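Long-range contact in putative cell invasion protein with MAC/Perforin domain (Bacteroides thetaiotaomicron VPI-5482, PDB 3KK7), which is a putative cell invasion protein of the membrane-attack complex/perforin family, probably acting at membranes, its precise function not established: residues Y344-F349 and Q357-T362. Numbering follows the deposited sequence.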
# COMPACT_ATOMS: atom_id res chain seq x y z
N TYR A 344 4.01 7.68 -0.97
CA TYR A 344 3.56 7.25 -2.28
C TYR A 344 3.05 5.84 -2.20
O TYR A 344 3.59 5.03 -1.47
CB TYR A 344 4.73 7.31 -3.28
CG TYR A 344 4.77 8.62 -4.03
CD1 TYR A 344 4.88 9.82 -3.35
CD2 TYR A 344 4.67 8.65 -5.43
CE1 TYR A 344 4.89 11.02 -4.02
CE2 TYR A 344 4.68 9.86 -6.12
CZ TYR A 344 4.79 11.03 -5.41
OH TYR A 344 4.81 12.22 -6.04
N PRO A 345 2.00 5.53 -2.94
CA PRO A 345 1.53 4.18 -2.91
C PRO A 345 2.58 3.21 -3.43
O PRO A 345 3.32 3.55 -4.34
CB PRO A 345 0.37 4.20 -3.91
CG PRO A 345 0.72 5.25 -4.87
CD PRO A 345 1.32 6.30 -4.00
N ILE A 346 2.61 2.01 -2.88
CA ILE A 346 3.49 0.94 -3.38
C ILE A 346 3.27 0.72 -4.86
O ILE A 346 4.19 0.40 -5.60
CB ILE A 346 3.28 -0.38 -2.59
CG1 ILE A 346 3.75 -0.19 -1.15
CG2 ILE A 346 4.05 -1.54 -3.17
CD1 ILE A 346 3.36 -1.32 -0.25
N SER A 347 2.04 0.94 -5.33
CA SER A 347 1.72 0.72 -6.75
C SER A 347 2.52 1.61 -7.69
O SER A 347 2.74 1.24 -8.85
CB SER A 347 0.23 0.86 -7.03
OG SER A 347 -0.24 2.11 -6.61
N ASP A 348 2.97 2.77 -7.22
CA ASP A 348 3.87 3.60 -8.03
C ASP A 348 5.25 3.03 -8.22
O ASP A 348 5.96 3.49 -9.10
CB ASP A 348 3.97 5.02 -7.45
CG ASP A 348 2.81 5.90 -7.89
OD1 ASP A 348 2.13 5.54 -8.88
OD2 ASP A 348 2.57 6.95 -7.25
N PHE A 349 5.64 2.02 -7.45
CA PHE A 349 6.98 1.43 -7.52
C PHE A 349 7.09 0.08 -8.21
O PHE A 349 8.13 -0.56 -8.13
CB PHE A 349 7.58 1.39 -6.12
CG PHE A 349 7.86 2.75 -5.59
CD1 PHE A 349 6.83 3.51 -5.10
CD2 PHE A 349 9.11 3.30 -5.69
CE1 PHE A 349 7.07 4.78 -4.69
CE2 PHE A 349 9.35 4.59 -5.29
CZ PHE A 349 8.34 5.33 -4.78
N GLN A 357 -3.15 -2.68 -9.56
CA GLN A 357 -4.58 -2.68 -9.31
C GLN A 357 -4.94 -3.41 -8.01
O GLN A 357 -5.75 -2.93 -7.21
CB GLN A 357 -5.29 -3.32 -10.50
CG GLN A 357 -6.83 -3.19 -10.54
CD GLN A 357 -7.28 -1.76 -10.39
OE1 GLN A 357 -6.58 -0.83 -10.82
NE2 GLN A 357 -8.46 -1.56 -9.77
N ARG A 358 -4.32 -4.56 -7.76
CA ARG A 358 -4.60 -5.34 -6.55
C ARG A 358 -4.20 -4.61 -5.27
O ARG A 358 -4.92 -4.70 -4.28
CB ARG A 358 -3.94 -6.72 -6.62
CG ARG A 358 -4.33 -7.61 -5.47
CD ARG A 358 -4.10 -9.08 -5.72
NE ARG A 358 -5.04 -9.58 -6.73
CZ ARG A 358 -6.32 -9.89 -6.51
NH1 ARG A 358 -6.83 -9.79 -5.31
NH2 ARG A 358 -7.08 -10.31 -7.52
N TYR A 359 -3.03 -3.95 -5.29
CA TYR A 359 -2.60 -3.08 -4.22
C TYR A 359 -3.69 -2.05 -3.95
O TYR A 359 -4.17 -1.89 -2.82
CB TYR A 359 -1.27 -2.34 -4.55
CG TYR A 359 -1.05 -1.14 -3.63
CD1 TYR A 359 -0.55 -1.31 -2.35
CD2 TYR A 359 -1.41 0.13 -4.02
CE1 TYR A 359 -0.39 -0.22 -1.48
CE2 TYR A 359 -1.24 1.21 -3.18
CZ TYR A 359 -0.74 1.03 -1.90
OH TYR A 359 -0.59 2.13 -1.05
N ASN A 360 -4.09 -1.34 -5.00
CA ASN A 360 -5.14 -0.33 -4.87
C ASN A 360 -6.47 -0.88 -4.37
O ASN A 360 -7.10 -0.32 -3.45
CB ASN A 360 -5.32 0.44 -6.18
CG ASN A 360 -4.24 1.48 -6.37
OD1 ASN A 360 -4.18 2.42 -5.59
ND2 ASN A 360 -3.37 1.31 -7.36
N ASP A 361 -6.88 -1.98 -4.95
CA ASP A 361 -8.15 -2.56 -4.58
C ASP A 361 -8.10 -3.09 -3.13
O ASP A 361 -9.11 -3.08 -2.40
CB ASP A 361 -8.51 -3.69 -5.57
CG ASP A 361 -9.12 -3.21 -6.88
OD1 ASP A 361 -9.57 -2.04 -7.00
OD2 ASP A 361 -9.19 -4.06 -7.80
N THR A 362 -6.93 -3.56 -2.70
CA THR A 362 -6.83 -4.16 -1.39
C THR A 362 -6.82 -3.04 -0.38
O THR A 362 -7.50 -3.09 0.64
CB THR A 362 -5.60 -5.05 -1.28
OG1 THR A 362 -5.65 -6.08 -2.27
CG2 THR A 362 -5.49 -5.66 0.10
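Arg358 O, within helix 353-363, is held by two donors: Thr362 N gives the usual helical bond at 2.8 Å, and the hydroxyl Thr362 OG1 adds a second at 2.5 Å, reaching it from above the carbonyl plane. From the next residue of the same helix, the side chain of Tyr359 leaves for residues 344-349. With CG anti to the backbone N (chi1 163°), its ring runs out until one face lies over the backbone where the strand gives way to a 3-10 turn. Ser347 N sits 3.8 Å above the ring plane, displaced toward the rim, and Ile346 N is over the same face. Ile346 meets the ring through CB, in a CH-pi contact 4.2 Å from the centroid, and its side chain crosses that of Tyr359 at about a right angle. Pro345 CB comes in obliquely, 3.5 Å from Tyr359 CE2. The two segments are the end of strand 343-345, which pairs with strand 211-218 in the antiparallel sheet of the MACPF domain, and helix 353-363, reached through a short connection that folds the helix back against the turn. Past the ring, Tyr359 OH hydrogen-bonds to Glu210 O, while Met201 and Met205 of helix 201-208 also touch the tyrosine. The polar link across the contact is loose: Asn360 ND2 gives a weak, bent hydrogen bond to Ser347 OG (3.3 Å, 134° at the hydrogen). Ser347 OG, placed between its backbone N and carbonyl carbon, also lies 3.5 Å from Tyr359 CD2.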